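Beta-Ala-His dipeptidase (Homo sapiens, PDB 3DLJ) hydrolyses Xaa-His dipeptides, above all carnosine and anserine, as a secreted homodimeric zinc metallopeptidase. Local coordinates at residues C106-D112 with I172-E178; L184-V188 with I431-F435. One frame throughout, in Å; residues are numbered along the deposited sequence.

Interaction 1 (C106-D112 with I172-E178); sequences CFYGHLD and IIEGMEE. With ZN (zinc ion), chain D; ZN (zinc ion), chain C.
Glu177, probably the catalytic proton acceptor as in related enzymes, lies over one face of the His110 imidazole, its CB 3.5 Å from the ring centroid in a CH-pi contact. His110 closes strand 104-110 and Glu177 lies in the loop just after the neighbouring parallel strand 168-174, in the M20 catalytic domain, where the loops that follow the strands build the two-zinc site. The strand directions diverge by 12°, and backbone hydrogen bonds run from Ile172 N to Phe107 O, Gly109 N to Ile172 O, Glu174 N to Gly109 O and Leu111 N to Glu174 O.

A bend at chi2 (-84°) turns the Glu177 carboxylate back along the ring, its plane 24° from that of the imidazole and OE2 3.2 Å from His110 NE2, without a hydrogen bond. NE2 is occupied by a zinc ion at 2.0 Å, shared with Asp143 and Asp206. The other ring nitrogen, ND1, donates in the ring plane to Asp112 O at 2.9 Å, so that metal and carbonyl fix the rotation of the imidazole.

On the same sheet face, Tyr108 OH donates to the anti lone pair of Glu174 OE2 at 2.6 Å; Ser181 OG also bonds this oxygen. On the opposite face Ile173 CD1 sits at the edge of the Phe107 ring, 3.8 Å from CD2; Ile173 CG2 meets Leu111 CD1 just past the strand end.

Glu178 OE1 binds the second zinc ion at 2.1 Å, alongside Asp143 and His456, while OE2, a longer ligand of the same ion, is also bonded by Gln114 NE2. Asp112, probably another active-site residue, ties down this loop: its OD2, also bonded to Ser41 OG, accepts Glu178 N at 2.8 Å through the syn lone pair.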
ATOM      1  N   CYS A 106      -3.179   6.098 -18.143  1.00 34.07           N
ATOM      2  CA  CYS A 106      -2.022   5.353 -17.680  1.00 33.92           C
ATOM      3  C   CYS A 106      -2.309   4.606 -16.384  1.00 33.49           C
ATOM      4  O   CYS A 106      -2.902   5.149 -15.468  1.00 33.88           O
ATOM      5  CB  CYS A 106      -0.813   6.283 -17.511  1.00 34.46           C
ATOM      6  SG  CYS A 106       0.739   5.426 -17.117  1.00 35.22           S
ATOM      7  N   PHE A 107      -1.872   3.354 -16.309  1.00 33.31           N
ATOM      8  CA  PHE A 107      -2.052   2.551 -15.095  1.00 32.07           C
ATOM      9  C   PHE A 107      -0.728   2.265 -14.403  1.00 31.56           C
ATOM     10  O   PHE A 107       0.207   1.801 -15.032  1.00 32.07           O
ATOM     11  CB  PHE A 107      -2.725   1.220 -15.445  1.00 31.66           C
ATOM     12  CG  PHE A 107      -2.885   0.285 -14.275  1.00 29.64           C
ATOM     13  CD1 PHE A 107      -3.988   0.382 -13.438  1.00 28.43           C
ATOM     14  CD2 PHE A 107      -1.937  -0.700 -14.024  1.00 27.80           C
ATOM     15  CE1 PHE A 107      -4.136  -0.501 -12.354  1.00 30.52           C
ATOM     16  CE2 PHE A 107      -2.077  -1.571 -12.946  1.00 28.30           C
ATOM     17  CZ  PHE A 107      -3.174  -1.468 -12.109  1.00 29.18           C
ATOM     18  N   TYR A 108      -0.671   2.503 -13.101  1.00 31.25           N
ATOM     19  CA  TYR A 108       0.519   2.196 -12.315  1.00 31.75           C
ATOM     20  C   TYR A 108       0.225   0.980 -11.426  1.00 31.89           C
ATOM     21  O   TYR A 108      -0.811   0.930 -10.741  1.00 31.88           O
ATOM     22  CB  TYR A 108       1.005   3.397 -11.444  1.00 31.75           C
ATOM     23  CG  TYR A 108       1.942   2.921 -10.346  1.00 32.33           C
ATOM     24  CD1 TYR A 108       3.336   2.819 -10.562  1.00 32.65           C
ATOM     25  CD2 TYR A 108       1.437   2.479  -9.130  1.00 28.95           C
ATOM     26  CE1 TYR A 108       4.180   2.314  -9.556  1.00 32.41           C
ATOM     27  CE2 TYR A 108       2.268   1.983  -8.135  1.00 30.12           C
ATOM     28  CZ  TYR A 108       3.613   1.893  -8.349  1.00 31.94           C
ATOM     29  OH  TYR A 108       4.389   1.394  -7.335  1.00 34.58           O
ATOM     30  N   GLY A 109       1.135   0.006 -11.428  1.00 31.25           N
ATOM     31  CA  GLY A 109       1.068  -1.072 -10.423  1.00 31.32           C
ATOM     32  C   GLY A 109       2.443  -1.563 -10.028  1.00 30.57           C
ATOM     33  O   GLY A 109       3.434  -1.099 -10.571  1.00 31.47           O
ATOM     34  N   HIS A 110       2.509  -2.502  -9.088  1.00 30.72           N
ATOM     35  CA  HIS A 110       3.804  -3.105  -8.687  1.00 30.78           C
ATOM     36  C   HIS A 110       3.670  -4.605  -8.550  1.00 30.89           C
ATOM     37  O   HIS A 110       2.619  -5.108  -8.119  1.00 30.93           O
ATOM     38  CB  HIS A 110       4.387  -2.485  -7.400  1.00 30.00           C
ATOM     39  CG  HIS A 110       3.591  -2.774  -6.152  1.00 29.64           C
ATOM     40  ND1 HIS A 110       3.826  -3.873  -5.347  1.00 29.53           N
ATOM     41  CD2 HIS A 110       2.581  -2.092  -5.561  1.00 26.20           C
ATOM     42  CE1 HIS A 110       2.991  -3.862  -4.323  1.00 25.97           C
ATOM     43  NE2 HIS A 110       2.225  -2.790  -4.428  1.00 26.12           N
ATOM     44  N   LEU A 111       4.721  -5.316  -8.951  1.00 31.26           N
ATOM     45  CA  LEU A 111       4.703  -6.789  -8.941  1.00 31.81           C
ATOM     46  C   LEU A 111       5.655  -7.412  -7.910  1.00 32.21           C
ATOM     47  O   LEU A 111       5.784  -8.632  -7.834  1.00 32.52           O
ATOM     48  CB  LEU A 111       4.922  -7.342 -10.349  1.00 31.60           C
ATOM     49  CG  LEU A 111       3.720  -7.058 -11.266  1.00 31.88           C
ATOM     50  CD1 LEU A 111       4.086  -7.431 -12.678  1.00 32.89           C
ATOM     51  CD2 LEU A 111       2.487  -7.836 -10.833  1.00 28.18           C
ATOM     52  N   ASP A 112       6.273  -6.566  -7.085  1.00 32.20           N
ATOM     53  CA  ASP A 112       6.937  -7.035  -5.869  1.00 32.77           C
ATOM     54  C   ASP A 112       5.950  -7.155  -4.709  1.00 32.48           C
ATOM     55  O   ASP A 112       4.943  -6.433  -4.645  1.00 31.74           O
ATOM     56  CB  ASP A 112       8.109  -6.118  -5.467  1.00 33.09           C
ATOM     57  CG  ASP A 112       7.661  -4.716  -5.140  1.00 34.59           C
ATOM     58  OD1 ASP A 112       6.884  -4.130  -5.945  1.00 37.33           O
ATOM     59  OD2 ASP A 112       8.068  -4.198  -4.072  1.00 36.16           O
ATOM     60  N   ILE A 172       2.662   1.682 -16.412  1.00 34.87           N
ATOM     61  CA  ILE A 172       3.952   1.782 -15.698  1.00 34.90           C
ATOM     62  C   ILE A 172       3.964   0.810 -14.497  1.00 35.18           C
ATOM     63  O   ILE A 172       3.267   1.034 -13.504  1.00 34.44           O
ATOM     64  CB  ILE A 172       4.312   3.244 -15.280  1.00 35.29           C
ATOM     65  CG1 ILE A 172       5.639   3.286 -14.518  1.00 34.70           C
ATOM     66  CG2 ILE A 172       3.176   3.925 -14.468  1.00 35.29           C
ATOM     67  CD1 ILE A 172       6.073   4.684 -14.140  1.00 34.95           C
ATOM     68  N   ILE A 173       4.723  -0.279 -14.618  1.00 34.89           N
ATOM     69  CA  ILE A 173       4.749  -1.304 -13.578  1.00 35.52           C
ATOM     70  C   ILE A 173       6.167  -1.500 -13.055  1.00 35.21           C
ATOM     71  O   ILE A 173       7.097  -1.779 -13.826  1.00 35.47           O
ATOM     72  CB  ILE A 173       4.193  -2.692 -14.067  1.00 35.45           C
ATOM     73  CG1 ILE A 173       2.894  -2.572 -14.909  1.00 37.09           C
ATOM     74  CG2 ILE A 173       4.064  -3.659 -12.918  1.00 34.65           C
ATOM     75  CD1 ILE A 173       1.637  -2.068 -14.202  1.00 38.28           C
ATOM     76  N   GLU A 174       6.322  -1.357 -11.740  1.00 35.51           N
ATOM     77  CA  GLU A 174       7.629  -1.480 -11.090  1.00 35.33           C
ATOM     78  C   GLU A 174       7.711  -2.729 -10.225  1.00 35.71           C
ATOM     79  O   GLU A 174       6.690  -3.404  -9.965  1.00 35.07           O
ATOM     80  CB  GLU A 174       7.939  -0.236 -10.248  1.00 35.58           C
ATOM     81  CG  GLU A 174       7.060  -0.047  -9.010  1.00 35.21           C
ATOM     82  CD  GLU A 174       7.720   0.815  -7.937  1.00 35.95           C
ATOM     83  OE1 GLU A 174       8.966   0.869  -7.890  1.00 37.44           O
ATOM     84  OE2 GLU A 174       6.994   1.432  -7.128  1.00 37.81           O
ATOM     85  N   GLY A 175       8.933  -3.025  -9.784  1.00 35.64           N
ATOM     86  CA  GLY A 175       9.183  -4.149  -8.912  1.00 36.10           C
ATOM     87  C   GLY A 175       9.825  -3.807  -7.573  1.00 36.54           C
ATOM     88  O   GLY A 175      10.447  -4.677  -6.960  1.00 36.51           O
ATOM     89  N   MET A 176       9.682  -2.567  -7.112  1.00 36.68           N
ATOM     90  CA  MET A 176      10.291  -2.137  -5.838  1.00 37.81           C
ATOM     91  C   MET A 176       9.393  -1.305  -4.919  1.00 38.06           C
ATOM     92  O   MET A 176       9.901  -0.532  -4.099  1.00 38.76           O
ATOM     93  CB  MET A 176      11.606  -1.360  -6.087  1.00 37.70           C
ATOM     94  CG  MET A 176      12.730  -2.165  -6.716  1.00 39.79           C
ATOM     95  SD  MET A 176      13.431  -3.439  -5.634  1.00 40.07           S
ATOM     96  CE  MET A 176      14.310  -2.403  -4.451  1.00 37.42           C
ATOM     97  N   GLU A 177       8.073  -1.443  -5.038  1.00 38.89           N
ATOM     98  CA  GLU A 177       7.147  -0.599  -4.270  1.00 38.73           C
ATOM     99  C   GLU A 177       7.220  -0.847  -2.769  1.00 39.47           C
ATOM    100  O   GLU A 177       7.144   0.094  -1.976  1.00 38.91           O
ATOM    101  CB  GLU A 177       5.724  -0.794  -4.767  1.00 39.15           C
ATOM    102  CG  GLU A 177       4.703   0.238  -4.276  1.00 39.52           C
ATOM    103  CD  GLU A 177       4.134  -0.099  -2.911  1.00 39.57           C
ATOM    104  OE1 GLU A 177       3.639   0.830  -2.250  1.00 41.16           O
ATOM    105  OE2 GLU A 177       4.201  -1.278  -2.482  1.00 39.05           O
ATOM    106  N   GLU A 178       7.352  -2.121  -2.388  1.00 40.27           N
ATOM    107  CA  GLU A 178       7.474  -2.529  -0.984  1.00 41.12           C
ATOM    108  C   GLU A 178       8.832  -2.177  -0.352  1.00 42.16           C
ATOM    109  O   GLU A 178       9.023  -2.338   0.856  1.00 43.32           O
ATOM    110  CB  GLU A 178       7.213  -4.028  -0.837  1.00 40.71           C
ATOM    111  CG  GLU A 178       5.891  -4.495  -1.423  1.00 39.50           C
ATOM    112  CD  GLU A 178       4.693  -4.024  -0.630  1.00 39.70           C
ATOM    113  OE1 GLU A 178       3.575  -4.393  -1.018  1.00 38.27           O
ATOM    114  OE2 GLU A 178       4.853  -3.313   0.401  1.00 40.67           O
TER
HETATM  115 ZN    ZN D2002       0.873  -2.346  -3.081  1.00 30.29          ZN
HETATM  116 ZN    ZN C2001       2.183  -3.253   0.002  1.00 34.93          ZN

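Interaction 2 (L184-V188 with I431-F435); sequences LEELV and IAKMF
Leu184 and Ile431 meet methyl to methyl, with Leu184 CD2 only 3.3 Å from Ile431 CD1, tighter than normal van der Waals contact. The two side chains cross at about a right angle. Ile431 CB does not itself point at the opposite helix; CG1 stands beside the backbone N, and a further bend at chi2 (-70°) carries CD1 across to the leucine.

Met434 has more of its own surface buried by the facing helix than any other residue of the pair. Its chain leaves CB with CG anti to the backbone N (chi1 179°) and stays extended as far as SD, which rests 3.9 Å from Glu185 CA, against backbone rather than a side-chain end. The final bend then lays CE alongside Glu185 CB, at 4.0 Å. One turn further on, Val188 CG2 lies 4.3 Å from the same sulfur and 4.2 Å from Phe435 CE1, reaching the phenyl ring obliquely.

No hydrogen bond spans the two segments. The contact is apolar packing between helices 184-191 and 430-438, which run in the same general direction and cross at -27°, their short axes no nearer than 11.2 Å, an interval spanned chiefly by Met434 and by the Leu184-Ile431 pair. Helix 184-191 belongs to a beta-alpha-beta crossover of the catalytic alpha/beta domain: it links strand 168-174 to the parallel strand 201-204, passing over strand 104-110. Helix 430-438 packs beside it on the same side of the sheet.

Beneath the pair, Leu184 and Ile431 both rest on Tyr108 and Glu174, and Phe435 reaches Ile172. Away from the sheet, Ala432 and Lys433 turn towards strand 384-397, where Trp396 touches both and Lys433 NZ donates a hydrogen bond to Pro395 O.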
ATOM      1  N   LEU A 184      12.544   4.981  -8.878  1.00 44.17           N
ATOM      2  CA  LEU A 184      11.351   5.265  -9.686  1.00 44.41           C
ATOM      3  C   LEU A 184      11.212   6.766  -9.984  1.00 44.83           C
ATOM      4  O   LEU A 184      11.079   7.164 -11.153  1.00 44.70           O
ATOM      5  CB  LEU A 184      10.061   4.672  -9.079  1.00 43.94           C
ATOM      6  CG  LEU A 184       8.838   4.655 -10.016  1.00 44.14           C
ATOM      7  CD1 LEU A 184       9.069   3.829 -11.309  1.00 42.08           C
ATOM      8  CD2 LEU A 184       7.606   4.176  -9.291  1.00 43.52           C
ATOM      9  N   GLU A 185      11.294   7.582  -8.933  1.00 45.29           N
ATOM     10  CA  GLU A 185      11.135   9.047  -9.035  1.00 46.19           C
ATOM     11  C   GLU A 185      12.030   9.723 -10.096  1.00 45.41           C
ATOM     12  O   GLU A 185      11.566  10.585 -10.837  1.00 45.63           O
ATOM     13  CB  GLU A 185      11.312   9.689  -7.655  1.00 45.89           C
ATOM     14  CG  GLU A 185      10.902  11.151  -7.566  1.00 47.97           C
ATOM     15  CD  GLU A 185      11.153  11.740  -6.174  1.00 48.50           C
ATOM     16  OE1 GLU A 185      10.659  11.161  -5.174  1.00 51.93           O
ATOM     17  OE2 GLU A 185      11.847  12.776  -6.077  1.00 51.38           O
ATOM     18  N   GLU A 186      13.296   9.315 -10.176  1.00 45.30           N
ATOM     19  CA  GLU A 186      14.215   9.804 -11.213  1.00 44.93           C
ATOM     20  C   GLU A 186      13.817   9.388 -12.633  1.00 44.54           C
ATOM     21  O   GLU A 186      13.991  10.163 -13.585  1.00 44.38           O
ATOM     22  CB  GLU A 186      15.664   9.374 -10.924  1.00 45.60           C
ATOM     23  N   LEU A 187      13.294   8.169 -12.776  1.00 44.12           N
ATOM     24  CA  LEU A 187      12.791   7.707 -14.066  1.00 43.34           C
ATOM     25  C   LEU A 187      11.540   8.471 -14.455  1.00 43.13           C
ATOM     26  O   LEU A 187      11.389   8.863 -15.614  1.00 42.22           O
ATOM     27  CB  LEU A 187      12.500   6.192 -14.066  1.00 43.74           C
ATOM     28  CG  LEU A 187      11.940   5.602 -15.379  1.00 43.46           C
ATOM     29  CD1 LEU A 187      12.970   5.687 -16.530  1.00 43.70           C
ATOM     30  CD2 LEU A 187      11.442   4.177 -15.194  1.00 43.04           C
ATOM     31  N   VAL A 188      10.646   8.665 -13.482  1.00 43.10           N
ATOM     32  CA  VAL A 188       9.408   9.425 -13.694  1.00 43.23           C
ATOM     33  C   VAL A 188       9.753  10.838 -14.148  1.00 43.48           C
ATOM     34  O   VAL A 188       9.281  11.290 -15.195  1.00 43.43           O
ATOM     35  CB  VAL A 188       8.510   9.448 -12.419  1.00 43.16           C
ATOM     36  CG1 VAL A 188       7.498  10.577 -12.485  1.00 42.80           C
ATOM     37  CG2 VAL A 188       7.795   8.107 -12.259  1.00 42.56           C
ATOM     38  N   ILE A 431       3.256   6.814  -4.091  1.00 41.20           N
ATOM     39  CA  ILE A 431       3.248   6.909  -5.556  1.00 40.66           C
ATOM     40  C   ILE A 431       2.236   7.934  -6.043  1.00 39.82           C
ATOM     41  O   ILE A 431       2.483   8.637  -7.015  1.00 39.04           O
ATOM     42  CB  ILE A 431       3.028   5.507  -6.196  1.00 41.23           C
ATOM     43  CG1 ILE A 431       4.307   4.652  -6.070  1.00 42.22           C
ATOM     44  CG2 ILE A 431       2.539   5.608  -7.632  1.00 39.58           C
ATOM     45  CD1 ILE A 431       5.470   5.106  -6.942  1.00 43.27           C
ATOM     46  N   ALA A 432       1.116   8.035  -5.336  1.00 39.73           N
ATOM     47  CA  ALA A 432       0.078   9.017  -5.653  1.00 40.48           C
ATOM     48  C   ALA A 432       0.634  10.439  -5.566  1.00 41.86           C
ATOM     49  O   ALA A 432       0.458  11.242  -6.488  1.00 42.62           O
ATOM     50  CB  ALA A 432      -1.116   8.832  -4.733  1.00 39.55           C
ATOM     51  N   LYS A 433       1.329  10.722  -4.461  1.00 43.49           N
ATOM     52  CA  LYS A 433       2.015  11.987  -4.214  1.00 44.55           C
ATOM     53  C   LYS A 433       3.082  12.265  -5.285  1.00 45.50           C
ATOM     54  O   LYS A 433       3.114  13.344  -5.871  1.00 45.00           O
ATOM     55  CB  LYS A 433       2.631  11.945  -2.803  1.00 44.81           C
ATOM     56  CG  LYS A 433       3.036  13.289  -2.197  1.00 45.48           C
ATOM     57  CD  LYS A 433       1.844  14.215  -2.064  1.00 45.26           C
ATOM     58  CE  LYS A 433       2.034  15.188  -0.945  1.00 45.68           C
ATOM     59  NZ  LYS A 433       0.974  16.241  -1.032  1.00 46.94           N
ATOM     60  N   MET A 434       3.930  11.271  -5.561  1.00 46.72           N
ATOM     61  CA  MET A 434       4.966  11.374  -6.601  1.00 48.31           C
ATOM     62  C   MET A 434       4.453  11.749  -8.001  1.00 48.48           C
ATOM     63  O   MET A 434       5.015  12.641  -8.646  1.00 48.70           O
ATOM     64  CB  MET A 434       5.768  10.080  -6.672  1.00 48.24           C
ATOM     65  CG  MET A 434       6.857  10.080  -7.727  1.00 48.71           C
ATOM     66  SD  MET A 434       7.445   8.405  -8.001  1.00 51.29           S
ATOM     67  CE  MET A 434       7.922   7.932  -6.319  1.00 51.90           C
ATOM     68  N   PHE A 435       3.404  11.081  -8.483  1.00 49.03           N
ATOM     69  CA  PHE A 435       2.792  11.483  -9.766  1.00 49.89           C
ATOM     70  C   PHE A 435       2.231  12.909  -9.723  1.00 50.24           C
ATOM     71  O   PHE A 435       2.240  13.604 -10.737  1.00 50.00           O
ATOM     72  CB  PHE A 435       1.712  10.496 -10.249  1.00 49.64           C
ATOM     73  CG  PHE A 435       2.262   9.223 -10.843  1.00 49.51           C
ATOM     74  CD1 PHE A 435       3.070   9.258 -11.974  1.00 49.46           C
ATOM     75  CD2 PHE A 435       1.960   7.989 -10.275  1.00 49.99           C
ATOM     76  CE1 PHE A 435       3.578   8.085 -12.527  1.00 49.64           C
ATOM     77  CE2 PHE A 435       2.460   6.803 -10.823  1.00 50.58           C
ATOM     78  CZ  PHE A 435       3.271   6.852 -11.948  1.00 50.17           C
TER

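From the N terminus the chain runs through three helices and the antiparallel strands 69-73 and 91-96 before strand 104-110 opens interaction 1. It then passes through helix 141-160 and returns in strand 168-174, closing a loop with 59 residues between the segments. A short connection leads to helix 184-191, which opens interaction 2. That loop is far longer, 242 intervening residues that include the whole of the second sheet, and it closes when the chain comes back to the catalytic domain in helix 430-438. The two loops follow in series, neither nesting nor crossing. The contacts nevertheless touch: Phe435 CE2 packs 3.8 Å from Tyr108 CB, joining the helix layer to the central strands.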